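Local coordinates for Lmo2470 protein (Listeria monocytogenes EGD-e, PDB 5HL3) that interacts with the host protein afadin and facilitates basement membrane crossing as a calcium-binding, leucine-rich-repeat internalin of the bacterium, at residues V74-M80 with L98-A104; S238-L242 with V256-Y261; P270-Q276 with W356-N361. Residues are numbered along the deposited sequence.

From the N terminus, interaction 1 comes first: segments 74-80 and 98-104 pair across 17 intervening residues that hold no helix or strand, one turn of the leucine-rich-repeat solenoid. Interaction 2 closes a similar turn of 13 intervening residues at the far end of the same parallel sheet, where 260-261 is the outermost strand, whereas interaction 1 joins its second and third strands; the centres lie about 34 Å apart. The chain then passes straight into strand 265-274, which opens interaction 3. That contact closes a far longer loop, 79 residues, by bringing the C-terminal strand 350-360 alongside. The three closures follow in series, neither nesting nor crossing: two bind successive repeats, the third the C-terminal domain.

Interaction 1: residues V74-M80 with L98-A104; sequences VTDVSIM and LKTLFFA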
ATOM      1  N   VAL A  74      16.855 -25.247   4.800  1.00 12.66           N
ATOM      2  CA  VAL A  74      16.217 -24.241   3.931  1.00 12.56           C
ATOM      3  C   VAL A  74      15.532 -23.160   4.765  1.00 12.93           C
ATOM      4  O   VAL A  74      14.711 -23.443   5.646  1.00 13.10           O
ATOM      5  CB  VAL A  74      15.208 -24.906   2.982  1.00 12.18           C
ATOM      6  CG1 VAL A  74      14.274 -23.893   2.330  1.00 12.17           C
ATOM      7  CG2 VAL A  74      15.961 -25.683   1.892  1.00 11.91           C
ATOM      8  N   THR A  75      15.899 -21.911   4.492  1.00 13.15           N
ATOM      9  CA  THR A  75      15.268 -20.767   5.164  1.00 13.57           C
ATOM     10  C   THR A  75      14.491 -19.844   4.224  1.00 13.47           C
ATOM     11  O   THR A  75      13.801 -18.962   4.694  1.00 13.80           O
ATOM     12  CB  THR A  75      16.316 -19.913   5.898  1.00 14.12           C
ATOM     13  OG1 THR A  75      17.269 -19.388   4.944  1.00 14.11           O
ATOM     14  CG2 THR A  75      17.040 -20.723   6.971  1.00 14.35           C
ATOM     15  N   ASP A  76      14.623 -20.037   2.915  0.70 13.09           N
ATOM     16  CA  ASP A  76      13.945 -19.185   1.922  0.70 13.04           C
ATOM     17  C   ASP A  76      13.281 -20.003   0.849  0.70 12.60           C
ATOM     18  O   ASP A  76      13.850 -21.003   0.367  0.70 12.33           O
ATOM     19  CB  ASP A  76      14.928 -18.256   1.208  0.70 13.24           C
ATOM     20  CG  ASP A  76      14.216 -17.378   0.131  0.70 13.43           C
ATOM     21  OD1 ASP A  76      13.475 -16.461   0.506  0.70 14.14           O
ATOM     22  OD2 ASP A  76      14.292 -17.667  -1.090  0.70 13.75           O
ATOM     23  N   VAL A  77      12.081 -19.581   0.465  1.00 12.59           N
ATOM     24  CA  VAL A  77      11.364 -20.148  -0.679  1.00 12.30           C
ATOM     25  C   VAL A  77      11.000 -18.965  -1.570  1.00 12.43           C
ATOM     26  O   VAL A  77      10.359 -18.032  -1.114  1.00 12.69           O
ATOM     27  CB  VAL A  77      10.118 -20.965  -0.302  1.00 12.25           C
ATOM     28  CG1 VAL A  77       9.257 -21.261  -1.530  1.00 12.10           C
ATOM     29  CG2 VAL A  77      10.539 -22.284   0.343  1.00 12.12           C
ATOM     30  N   SER A  78      11.441 -19.006  -2.821  0.50 12.31           N
ATOM     31  CA  SER A  78      11.135 -17.960  -3.779  0.50 12.47           C
ATOM     32  C   SER A  78      10.492 -18.583  -5.002  0.50 12.31           C
ATOM     33  O   SER A  78      11.040 -19.481  -5.617  0.50 12.15           O
ATOM     34  CB  SER A  78      12.395 -17.179  -4.139  0.50 12.71           C
ATOM     35  OG  SER A  78      12.847 -16.423  -3.030  0.50 13.00           O
ATOM     36  N   ILE A  79       9.308 -18.107  -5.330  1.00 12.41           N
ATOM     37  CA  ILE A  79       8.540 -18.584  -6.497  1.00 12.37           C
ATOM     38  C   ILE A  79       8.589 -17.436  -7.503  1.00 12.62           C
ATOM     39  O   ILE A  79       7.817 -16.463  -7.415  1.00 12.84           O
ATOM     40  CB  ILE A  79       7.122 -19.013  -6.088  1.00 12.40           C
ATOM     41  CG1 ILE A  79       7.238 -20.146  -5.051  1.00 12.23           C
ATOM     42  CG2 ILE A  79       6.356 -19.513  -7.315  1.00 12.46           C
ATOM     43  CD1 ILE A  79       6.110 -20.326  -4.132  1.00 12.39           C
HETATM   44  N   MSE A  80       9.519 -17.541  -8.446  1.00 12.67           N
HETATM   45  CA  MSE A  80       9.791 -16.458  -9.380  1.00 13.61           C
HETATM   46  C   MSE A  80       8.900 -16.434 -10.576  1.00 13.23           C
HETATM   47  O   MSE A  80       8.717 -15.384 -11.165  1.00 13.48           O
HETATM   48  CB  MSE A  80      11.241 -16.578  -9.863  1.00 15.24           C
HETATM   49  CG  MSE A  80      12.222 -16.466  -8.689  1.00 17.18           C
HETATM   50 SE   MSE A  80      12.171 -14.727  -7.756  1.00 25.05          SE
HETATM   51  CE  MSE A  80      12.944 -13.736  -9.246  1.00 25.71           C
ATOM     52  N   LEU A  98      11.875 -22.469   7.703  1.00 12.88           N
ATOM     53  CA  LEU A  98      11.503 -21.450   6.743  1.00 12.62           C
ATOM     54  C   LEU A  98      11.324 -20.076   7.410  1.00 12.51           C
ATOM     55  O   LEU A  98      10.622 -19.949   8.423  1.00 12.56           O
ATOM     56  CB  LEU A  98      10.206 -21.853   6.048  1.00 12.54           C
ATOM     57  CG  LEU A  98       9.798 -20.970   4.857  1.00 12.31           C
ATOM     58  CD1 LEU A  98      10.887 -20.835   3.790  1.00 12.29           C
ATOM     59  CD2 LEU A  98       8.519 -21.497   4.245  1.00 12.30           C
ATOM     60  N   LYS A  99      12.003 -19.087   6.844  1.00 12.40           N
ATOM     61  CA  LYS A  99      11.962 -17.687   7.343  1.00 12.30           C
ATOM     62  C   LYS A  99      11.370 -16.720   6.360  1.00 12.07           C
ATOM     63  O   LYS A  99      10.759 -15.730   6.764  1.00 11.97           O
ATOM     64  CB  LYS A  99      13.380 -17.239   7.693  1.00 13.12           C
ATOM     65  CG  LYS A  99      13.905 -17.967   8.899  1.00 14.60           C
ATOM     66  CD  LYS A  99      15.332 -17.698   9.226  1.00 16.32           C
ATOM     67  CE  LYS A  99      15.704 -18.506  10.475  1.00 17.88           C
ATOM     68  NZ  LYS A  99      15.224 -19.959  10.533  1.00 18.61           N
ATOM     69  N   THR A 100      11.532 -16.970   5.073  0.70 12.01           N
ATOM     70  CA  THR A 100      11.010 -16.035   4.085  0.70 11.83           C
ATOM     71  C   THR A 100      10.307 -16.783   2.969  0.70 11.80           C
ATOM     72  O   THR A 100      10.809 -17.779   2.440  0.70 11.91           O
ATOM     73  CB  THR A 100      12.110 -15.137   3.497  0.70 11.83           C
ATOM     74  OG1 THR A 100      13.112 -15.955   2.887  0.70 11.97           O
ATOM     75  CG2 THR A 100      12.739 -14.274   4.585  0.70 11.89           C
ATOM     76  N   LEU A 101       9.144 -16.280   2.606  1.00 11.68           N
ATOM     77  CA  LEU A 101       8.308 -16.823   1.523  1.00 11.68           C
ATOM     78  C   LEU A 101       8.049 -15.688   0.562  1.00 11.57           C
ATOM     79  O   LEU A 101       7.505 -14.646   0.970  1.00 11.47           O
ATOM     80  CB  LEU A 101       7.021 -17.395   2.087  1.00 11.71           C
ATOM     81  CG  LEU A 101       6.017 -17.891   1.042  1.00 11.75           C
ATOM     82  CD1 LEU A 101       6.582 -19.020   0.180  1.00 11.88           C
ATOM     83  CD2 LEU A 101       4.765 -18.319   1.780  1.00 11.82           C
ATOM     84  N   PHE A 102       8.446 -15.871  -0.683  1.00 11.62           N
ATOM     85  CA  PHE A 102       8.324 -14.832  -1.724  1.00 11.57           C
ATOM     86  C   PHE A 102       7.663 -15.367  -2.972  1.00 11.65           C
ATOM     87  O   PHE A 102       8.145 -16.349  -3.547  1.00 11.78           O
ATOM     88  CB  PHE A 102       9.732 -14.301  -2.055  1.00 11.61           C
ATOM     89  CG  PHE A 102       9.767 -13.238  -3.126  1.00 11.61           C
ATOM     90  CD1 PHE A 102       9.902 -13.578  -4.449  1.00 11.73           C
ATOM     91  CD2 PHE A 102       9.702 -11.880  -2.796  1.00 11.52           C
ATOM     92  CE1 PHE A 102       9.944 -12.609  -5.439  1.00 11.77           C
ATOM     93  CE2 PHE A 102       9.742 -10.917  -3.798  1.00 11.55           C
ATOM     94  CZ  PHE A 102       9.840 -11.294  -5.111  1.00 11.68           C
ATOM     95  N   PHE A 103       6.586 -14.713  -3.397  1.00 11.61           N
ATOM     96  CA  PHE A 103       5.984 -14.940  -4.709  1.00 11.73           C
ATOM     97  C   PHE A 103       6.287 -13.676  -5.495  1.00 11.71           C
ATOM     98  O   PHE A 103       6.013 -12.560  -5.002  1.00 11.60           O
ATOM     99  CB  PHE A 103       4.468 -15.097  -4.660  1.00 11.76           C
ATOM    100  CG  PHE A 103       3.967 -16.475  -4.291  1.00 11.86           C
ATOM    101  CD1 PHE A 103       3.685 -17.414  -5.264  1.00 12.06           C
ATOM    102  CD2 PHE A 103       3.709 -16.797  -2.967  1.00 11.81           C
ATOM    103  CE1 PHE A 103       3.203 -18.674  -4.937  1.00 12.19           C
ATOM    104  CE2 PHE A 103       3.210 -18.059  -2.653  1.00 11.95           C
ATOM    105  CZ  PHE A 103       2.959 -18.980  -3.637  1.00 12.13           C
ATOM    106  N   ALA A 104       6.788 -13.819  -6.720  1.00 11.86           N
ATOM    107  CA  ALA A 104       7.028 -12.682  -7.575  1.00 11.90           C
ATOM    108  C   ALA A 104       5.742 -11.992  -7.978  1.00 11.91           C
ATOM    109  O   ALA A 104       4.665 -12.569  -7.925  1.00 11.95           O
ATOM    110  CB  ALA A 104       7.807 -13.111  -8.832  1.00 12.12           C
TER
HETATM  111  O   HOH W   1      15.669 -16.524   4.574  0.60 20.34           O
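L98 turns CD1 onto V77, 3.8 Å from its CG2. K99 and T100 both donate backbone N to T75 O (2.8 and 3.0 Å); beyond the segments, K99 NZ forms a salt bridge with E124. From T100 the strands run parallel, axes 4.7 Å apart at 4°. T100 O accepts from V77 N (3.0 Å); T100 OG1 donates to D76 OD1 at a very short 2.5 Å, and S78 OG to D76 OD2 (2.7 Å). L101 CD1 packs 3.9 Å from V77 CG1. F102 N donates to V77 O (2.9 Å) and F102 O accepts from I79 N (2.8 Å); its ring obliquely meets SE of M80, modelled as selenomethionine, a Met-aromatic contact 3.8 Å from CE1. The F103 ring receives I79 CD1 over one face, 3.7 Å from its centroid. A104 N bonds I79 O at 2.9 Å. Backbone pairing thus joins adjacent internalin repeats, with V77, I79, L101 and F103 on a buried apolar face and D76, S78 and T100 sharing the other with the F102 ring.

Interaction 2: residues S238-L242 with V256-Y261; sequences SLESL and VLDTIY
Segment 238-242 enters strand conformation at S241 (phi/psi -140/124) and L242 (-123/109), whereas 256-261 makes a 3-10 turn over 257-259 before extending at I260 (-83/136) and Y261 (-105/117). The register is parallel, L242 beside I260 with their CA atoms 4.7 Å apart. Two hydrogen bonds fix it: L242 N to T259 O and Y261 N to L242 O, each 2.9 Å. Within the turn, V256 O accepts T259 N (2.9 Å) and T259 OG1 (2.8 Å), which chi1 p of T259 directs back to it. L239 and L242 share a t,p rotamer: L239 CD2 lies 3.8 Å from V256 CG1, and L242 CD2 lies 3.7 Å from V256 CG2 and 4.2 Å from I260 CG1. T259 packs by CG2 at 3.5 Å from L239 O. L242 also touches L219 of strand 218-220, continuing the repeat stack. Leucines packed on the inner face of parallel strands are characteristic of a leucine-rich-repeat solenoid. Two backbone hydrogen bonds plus apolar contacts thus dock the outermost strand here, and Y261 pairs further with L244.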
ATOM      1  N   SER A 238       6.351   8.819  17.497  1.00 13.41           N
ATOM      2  CA  SER A 238       7.523   8.524  16.668  1.00 13.34           C
ATOM      3  C   SER A 238       7.368   8.992  15.220  1.00 13.09           C
ATOM      4  O   SER A 238       8.289   8.815  14.411  1.00 13.04           O
ATOM      5  CB  SER A 238       7.825   7.024  16.686  1.00 13.24           C
ATOM      6  OG  SER A 238       8.144   6.578  18.006  1.00 13.52           O
ATOM      7  N   LEU A 239       6.217   9.585  14.872  1.00 12.97           N
ATOM      8  CA  LEU A 239       5.960   9.914  13.473  1.00 12.75           C
ATOM      9  C   LEU A 239       6.997  10.894  12.912  1.00 12.89           C
ATOM     10  O   LEU A 239       7.271  11.939  13.520  1.00 13.15           O
ATOM     11  CB  LEU A 239       4.572  10.492  13.324  1.00 12.67           C
ATOM     12  CG  LEU A 239       4.033  10.620  11.889  1.00 12.45           C
ATOM     13  CD1 LEU A 239       3.853   9.278  11.213  1.00 12.21           C
ATOM     14  CD2 LEU A 239       2.722  11.408  11.957  1.00 12.46           C
ATOM     15  N   GLU A 240       7.533  10.535  11.756  1.00 12.90           N
ATOM     16  CA  GLU A 240       8.495  11.378  11.013  1.00 13.41           C
ATOM     17  C   GLU A 240       7.960  11.805   9.653  1.00 12.86           C
ATOM     18  O   GLU A 240       8.271  12.913   9.187  1.00 12.89           O
ATOM     19  CB  GLU A 240       9.828  10.638  10.810  1.00 14.49           C
ATOM     20  CG  GLU A 240      10.573  10.276  12.100  1.00 16.19           C
ATOM     21  CD  GLU A 240      11.797   9.364  11.906  1.00 18.39           C
ATOM     22  OE1 GLU A 240      12.141   8.960  10.763  1.00 21.65           O
ATOM     23  OE2 GLU A 240      12.462   9.066  12.933  1.00 21.89           O
ATOM     24  N   SER A 241       7.184  10.946   8.993  1.00 13.34           N
ATOM     25  CA  SER A 241       6.664  11.255   7.664  1.00 12.90           C
ATOM     26  C   SER A 241       5.235  10.790   7.536  1.00 12.62           C
ATOM     27  O   SER A 241       4.938   9.609   7.731  1.00 12.72           O
ATOM     28  CB  SER A 241       7.497  10.601   6.560  1.00 12.93           C
ATOM     29  OG  SER A 241       6.957  10.934   5.279  1.00 12.76           O
ATOM     30  N   LEU A 242       4.354  11.718   7.183  1.00 12.34           N
ATOM     31  CA  LEU A 242       2.949  11.421   6.893  1.00 12.11           C
ATOM     32  C   LEU A 242       2.694  11.936   5.483  1.00 11.81           C
ATOM     33  O   LEU A 242       2.614  13.156   5.256  1.00 11.71           O
ATOM     34  CB  LEU A 242       2.024  12.107   7.901  1.00 12.18           C
ATOM     35  CG  LEU A 242       0.515  12.031   7.660  1.00 12.02           C
ATOM     36  CD1 LEU A 242       0.070  10.595   7.641  1.00 12.13           C
ATOM     37  CD2 LEU A 242      -0.243  12.776   8.742  1.00 12.24           C
ATOM     38  N   VAL A 256       0.472  17.118  13.672  1.00 14.51           N
ATOM     39  CA  VAL A 256       1.557  16.438  12.978  1.00 14.15           C
ATOM     40  C   VAL A 256       1.992  17.191  11.731  1.00 13.70           C
ATOM     41  O   VAL A 256       2.621  16.622  10.840  1.00 13.34           O
ATOM     42  CB  VAL A 256       1.128  14.986  12.637  1.00 13.83           C
ATOM     43  CG1 VAL A 256       0.922  14.180  13.909  1.00 14.42           C
ATOM     44  CG2 VAL A 256      -0.106  14.953  11.745  1.00 13.35           C
ATOM     45  N   LEU A 257       1.710  18.483  11.679  1.00 13.85           N
ATOM     46  CA  LEU A 257       2.013  19.272  10.476  1.00 13.53           C
ATOM     47  C   LEU A 257       3.487  19.223  10.080  1.00 13.60           C
ATOM     48  O   LEU A 257       3.820  19.208   8.890  1.00 13.26           O
ATOM     49  CB  LEU A 257       1.528  20.728  10.683  1.00 13.87           C
ATOM     50  CG  LEU A 257       1.695  21.671   9.477  1.00 13.67           C
ATOM     51  CD1 LEU A 257       1.121  21.168   8.173  1.00 13.02           C
ATOM     52  CD2 LEU A 257       1.151  23.054   9.864  1.00 14.14           C
ATOM     53  N   ASP A 258       4.377  19.135  11.066  1.00 14.15           N
ATOM     54  CA  ASP A 258       5.816  19.068  10.784  1.00 14.67           C
ATOM     55  C   ASP A 258       6.300  17.770  10.139  1.00 14.04           C
ATOM     56  O   ASP A 258       7.445  17.665   9.783  1.00 14.35           O
ATOM     57  CB  ASP A 258       6.665  19.391  12.032  1.00 16.14           C
ATOM     58  CG  ASP A 258       6.411  18.450  13.216  1.00 17.26           C
ATOM     59  OD1 ASP A 258       5.426  17.668  13.181  1.00 18.19           O
ATOM     60  OD2 ASP A 258       7.166  18.579  14.245  1.00 20.00           O
ATOM     61  N   THR A 259       5.410  16.783   9.981  1.00 13.53           N
ATOM     62  CA  THR A 259       5.767  15.498   9.367  1.00 13.25           C
ATOM     63  C   THR A 259       5.201  15.355   7.971  1.00 12.73           C
ATOM     64  O   THR A 259       5.517  14.403   7.280  1.00 12.58           O
ATOM     65  CB  THR A 259       5.201  14.296  10.179  1.00 13.31           C
ATOM     66  OG1 THR A 259       3.778  14.224  10.043  1.00 13.02           O
ATOM     67  CG2 THR A 259       5.598  14.364  11.642  1.00 13.93           C
ATOM     68  N   ILE A 260       4.385  16.311   7.531  1.00 12.55           N
ATOM     69  CA  ILE A 260       3.576  16.091   6.327  1.00 12.12           C
ATOM     70  C   ILE A 260       4.279  16.346   4.997  1.00 12.08           C
ATOM     71  O   ILE A 260       5.011  17.319   4.814  1.00 12.33           O
ATOM     72  CB  ILE A 260       2.272  16.939   6.400  1.00 12.00           C
ATOM     73  CG1 ILE A 260       1.403  16.459   7.563  1.00 12.11           C
ATOM     74  CG2 ILE A 260       1.464  16.869   5.104  1.00 11.66           C
ATOM     75  CD1 ILE A 260       0.154  17.288   7.811  1.00 12.13           C
ATOM     76  N   TYR A 261       4.053  15.413   4.065  1.00 11.87           N
ATOM     77  CA  TYR A 261       4.392  15.623   2.662  1.00 11.88           C
ATOM     78  C   TYR A 261       3.095  15.892   1.905  1.00 11.63           C
ATOM     79  O   TYR A 261       2.203  15.043   1.878  1.00 11.45           O
ATOM     80  CB  TYR A 261       5.118  14.401   2.030  1.00 12.00           C
ATOM     81  CG  TYR A 261       5.500  14.672   0.584  1.00 12.18           C
ATOM     82  CD1 TYR A 261       4.566  14.549  -0.429  1.00 12.06           C
ATOM     83  CD2 TYR A 261       6.804  15.030   0.224  1.00 12.59           C
ATOM     84  CE1 TYR A 261       4.889  14.844  -1.757  1.00 12.35           C
ATOM     85  CE2 TYR A 261       7.134  15.314  -1.113  1.00 12.89           C
ATOM     86  CZ  TYR A 261       6.179  15.225  -2.088  1.00 12.78           C
ATOM     87  OH  TYR A 261       6.468  15.507  -3.415  1.00 13.20           O
TER

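Interaction 3: residues P270-Q276 with W356-N361; sequences PDQTINQ and WNVTIN
I274 (chi1 p, chi2 t) overlaps two side chains of the partner strand: its CD1 lies 3.9 Å from V358 CG1 and its CG1 3.9 Å from I360 CG1. V358 holds chi1 at t and I360 at m. These residues and Q272 occupy one face of the sheet; T273 and T359, both chi1 m, occupy the other. Strands 272-274 and 356-360 run parallel, their short axes 4.7 Å apart and crossing at -26°. The register pairs Q272 with V358, T273 with T359 and I274 with I360, at CA separations of 4.9, 4.6 and 5.1 Å.

Five backbone hydrogen bonds set this register: Q272 N to N357 O (3.1 Å), T359 N to Q272 O (2.9 Å), I274 N to T359 O (2.9 Å), N361 N to I274 O (2.9 Å) and Q276 N to N361 O (2.8 Å). Water 2 bridges D271 OD1 and N357 N at 2.7 and 2.9 Å; water 3 joins Q272 O to T359 OG1 at 2.9 and 2.7 Å; water 4 joins N275 OD1 to N361 ND2 at 3.0 and 2.8 Å. T359 OG1 also bonds E335, and Q272 NE2 bonds T281 O. W356, chi1 p, packs on C280 and I282 of strand 280-283. A domain's first strand thus lies parallel to its last at the edge of a mixed sheet, consistent with an immunoglobulin-like beta-sandwich of the E-set kind.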
ATOM      1  N   PRO A 270     -17.382  25.363  -0.183  1.00 13.91           N
ATOM      2  CA  PRO A 270     -18.837  25.516  -0.154  1.00 14.40           C
ATOM      3  C   PRO A 270     -19.430  26.365  -1.286  1.00 14.73           C
ATOM      4  O   PRO A 270     -18.788  27.288  -1.797  1.00 14.72           O
ATOM      5  CB  PRO A 270     -19.071  26.208   1.217  1.00 14.75           C
ATOM      6  CG  PRO A 270     -17.896  25.785   2.036  1.00 14.38           C
ATOM      7  CD  PRO A 270     -16.764  25.863   1.062  1.00 13.93           C
ATOM      8  N   ASP A 271     -20.651  26.021  -1.684  1.00 15.09           N
ATOM      9  CA  ASP A 271     -21.400  26.850  -2.627  1.00 15.55           C
ATOM     10  C   ASP A 271     -21.563  28.257  -2.032  1.00 15.93           C
ATOM     11  O   ASP A 271     -21.750  28.402  -0.830  1.00 16.07           O
ATOM     12  CB  ASP A 271     -22.818  26.294  -2.876  1.00 16.03           C
ATOM     13  CG  ASP A 271     -22.846  24.908  -3.490  1.00 15.87           C
ATOM     14  OD1 ASP A 271     -21.885  24.488  -4.154  1.00 15.47           O
ATOM     15  OD2 ASP A 271     -23.864  24.216  -3.268  1.00 16.25           O
ATOM     16  N   GLN A 272     -21.540  29.262  -2.888  1.00 16.20           N
ATOM     17  CA  GLN A 272     -21.872  30.617  -2.467  1.00 16.73           C
ATOM     18  C   GLN A 272     -22.871  31.265  -3.405  1.00 17.34           C
ATOM     19  O   GLN A 272     -22.913  30.964  -4.587  1.00 17.33           O
ATOM     20  CB  GLN A 272     -20.631  31.491  -2.403  1.00 16.60           C
ATOM     21  CG  GLN A 272     -19.647  31.080  -1.343  1.00 16.15           C
ATOM     22  CD  GLN A 272     -18.607  32.166  -1.097  1.00 16.28           C
ATOM     23  OE1 GLN A 272     -18.945  33.354  -1.007  1.00 17.16           O
ATOM     24  NE2 GLN A 272     -17.344  31.771  -0.996  1.00 15.85           N
ATOM     25  N   THR A 273     -23.672  32.162  -2.839  1.00 17.97           N
ATOM     26  CA  THR A 273     -24.602  33.012  -3.579  1.00 18.90           C
ATOM     27  C   THR A 273     -24.213  34.469  -3.291  1.00 19.50           C
ATOM     28  O   THR A 273     -24.118  34.859  -2.121  1.00 19.90           O
ATOM     29  CB  THR A 273     -26.060  32.735  -3.176  1.00 19.47           C
ATOM     30  OG1 THR A 273     -26.358  31.362  -3.469  1.00 19.37           O
ATOM     31  CG2 THR A 273     -27.018  33.657  -3.926  1.00 20.30           C
ATOM     32  N   ILE A 274     -23.940  35.245  -4.340  1.00 19.90           N
ATOM     33  CA  ILE A 274     -23.546  36.637  -4.188  1.00 20.65           C
ATOM     34  C   ILE A 274     -24.357  37.494  -5.140  1.00 21.83           C
ATOM     35  O   ILE A 274     -25.048  36.990  -6.028  1.00 21.84           O
ATOM     36  CB  ILE A 274     -22.024  36.836  -4.465  1.00 20.19           C
ATOM     37  CG1 ILE A 274     -21.695  36.640  -5.956  1.00 20.13           C
ATOM     38  CG2 ILE A 274     -21.197  35.913  -3.593  1.00 19.41           C
ATOM     39  CD1 ILE A 274     -20.222  36.728  -6.305  1.00 19.83           C
ATOM     40  N   ASN A 275     -24.277  38.801  -4.958  1.00 23.02           N
ATOM     41  CA  ASN A 275     -24.974  39.725  -5.844  1.00 24.51           C
ATOM     42  C   ASN A 275     -24.031  40.217  -6.905  1.00 24.62           C
ATOM     43  O   ASN A 275     -22.829  40.309  -6.684  1.00 24.13           O
ATOM     44  CB  ASN A 275     -25.536  40.897  -5.049  1.00 25.98           C
ATOM     45  CG  ASN A 275     -26.607  40.461  -4.073  1.00 26.78           C
ATOM     46  OD1 ASN A 275     -27.558  39.769  -4.442  1.00 27.54           O
ATOM     47  ND2 ASN A 275     -26.441  40.835  -2.809  1.00 27.59           N
ATOM     48  N   GLN A 276     -24.586  40.507  -8.068  1.00 25.32           N
ATOM     49  CA  GLN A 276     -23.826  41.048  -9.189  1.00 25.93           C
ATOM     50  C   GLN A 276     -23.046  42.274  -8.701  1.00 26.24           C
ATOM     51  O   GLN A 276     -23.613  43.150  -8.048  1.00 27.02           O
ATOM     52  CB  GLN A 276     -24.792  41.433 -10.329  1.00 27.20           C
ATOM     53  CG  GLN A 276     -24.127  41.585 -11.687  1.00 28.00           C
ATOM     54  CD  GLN A 276     -23.266  42.827 -11.815  1.00 29.02           C
ATOM     55  OE1 GLN A 276     -23.648  43.932 -11.381  1.00 30.53           O
ATOM     56  NE2 GLN A 276     -22.111  42.671 -12.458  1.00 29.33           N
ATOM     57  N   TRP A 356     -15.283  25.577  -6.525  1.00 14.03           N
ATOM     58  CA  TRP A 356     -16.595  25.773  -5.883  1.00 14.22           C
ATOM     59  C   TRP A 356     -17.528  26.421  -6.867  1.00 14.80           C
ATOM     60  O   TRP A 356     -17.102  27.002  -7.857  1.00 15.08           O
ATOM     61  CB  TRP A 356     -16.496  26.563  -4.558  1.00 14.13           C
ATOM     62  CG  TRP A 356     -16.215  28.044  -4.677  1.00 14.45           C
ATOM     63  CD1 TRP A 356     -17.117  29.054  -4.505  1.00 14.93           C
ATOM     64  CD2 TRP A 356     -14.947  28.687  -4.921  1.00 14.43           C
ATOM     65  NE1 TRP A 356     -16.508  30.273  -4.651  1.00 15.21           N
ATOM     66  CE2 TRP A 356     -15.179  30.069  -4.909  1.00 14.92           C
ATOM     67  CE3 TRP A 356     -13.657  28.229  -5.170  1.00 14.12           C
ATOM     68  CZ2 TRP A 356     -14.178  30.992  -5.133  1.00 15.15           C
ATOM     69  CZ3 TRP A 356     -12.653  29.168  -5.382  1.00 14.34           C
ATOM     70  CH2 TRP A 356     -12.934  30.529  -5.383  1.00 14.86           C
ATOM     71  N   ASN A 357     -18.808  26.304  -6.574  1.00 15.06           N
ATOM     72  CA  ASN A 357     -19.864  26.880  -7.417  1.00 15.70           C
ATOM     73  C   ASN A 357     -20.399  28.162  -6.828  1.00 16.00           C
ATOM     74  O   ASN A 357     -20.619  28.269  -5.625  1.00 15.87           O
ATOM     75  CB  ASN A 357     -21.017  25.878  -7.597  1.00 15.95           C
ATOM     76  CG  ASN A 357     -20.631  24.671  -8.417  1.00 15.89           C
ATOM     77  OD1 ASN A 357     -19.681  24.720  -9.207  1.00 16.18           O
ATOM     78  ND2 ASN A 357     -21.340  23.557  -8.217  1.00 16.08           N
ATOM     79  N   VAL A 358     -20.610  29.145  -7.697  1.00 16.52           N
ATOM     80  CA  VAL A 358     -21.115  30.447  -7.293  1.00 16.96           C
ATOM     81  C   VAL A 358     -22.356  30.787  -8.117  1.00 17.68           C
ATOM     82  O   VAL A 358     -22.351  30.650  -9.351  1.00 17.98           O
ATOM     83  CB  VAL A 358     -20.063  31.565  -7.514  1.00 17.06           C
ATOM     84  CG1 VAL A 358     -20.585  32.935  -7.115  1.00 17.63           C
ATOM     85  CG2 VAL A 358     -18.794  31.242  -6.737  1.00 16.43           C
ATOM     86  N   THR A 359     -23.415  31.207  -7.414  1.00 18.03           N
ATOM     87  CA  THR A 359     -24.612  31.745  -8.028  1.00 18.86           C
ATOM     88  C   THR A 359     -24.505  33.267  -7.876  1.00 19.52           C
ATOM     89  O   THR A 359     -24.379  33.787  -6.769  1.00 19.44           O
ATOM     90  CB  THR A 359     -25.901  31.235  -7.337  1.00 19.08           C
ATOM     91  OG1 THR A 359     -25.944  29.794  -7.367  1.00 18.80           O
ATOM     92  CG2 THR A 359     -27.169  31.828  -8.024  1.00 20.01           C
ATOM     93  N   ILE A 360     -24.541  33.979  -9.002  1.00 20.42           N
ATOM     94  CA  ILE A 360     -24.566  35.446  -8.998  1.00 21.42           C
ATOM     95  C   ILE A 360     -25.969  35.914  -9.367  1.00 22.82           C
ATOM     96  O   ILE A 360     -26.476  35.604 -10.439  1.00 23.03           O
ATOM     97  CB  ILE A 360     -23.528  36.050  -9.970  1.00 21.57           C
ATOM     98  CG1 ILE A 360     -22.147  35.484  -9.634  1.00 20.72           C
ATOM     99  CG2 ILE A 360     -23.557  37.571  -9.893  1.00 22.31           C
ATOM    100  CD1 ILE A 360     -20.975  36.117 -10.352  1.00 20.92           C
ATOM    101  N   ASN A 361     -26.596  36.642  -8.459  1.00 24.10           N
ATOM    102  CA  ASN A 361     -27.941  37.186  -8.706  1.00 26.04           C
ATOM    103  C   ASN A 361     -27.926  38.637  -9.103  1.00 27.43           C
ATOM    104  O   ASN A 361     -27.073  39.395  -8.668  1.00 27.92           O
ATOM    105  CB  ASN A 361     -28.796  37.002  -7.462  1.00 26.68           C
ATOM    106  CG  ASN A 361     -29.158  35.563  -7.234  1.00 26.87           C
ATOM    107  OD1 ASN A 361     -29.522  34.852  -8.177  1.00 28.13           O
ATOM    108  ND2 ASN A 361     -29.095  35.123  -5.990  1.00 26.83           N
ATOM    109  OXT ASN A 361     -28.822  39.086  -9.837  1.00 29.21           O
TER
HETATM  110  O   HOH W   2     -19.219  24.496  -4.316  1.00 11.48           O
HETATM  111  O   HOH W   3     -24.448  28.651  -5.446  1.00 22.62           O
HETATM  112  O   HOH W   4     -28.368  36.958  -4.018  1.00 36.85           O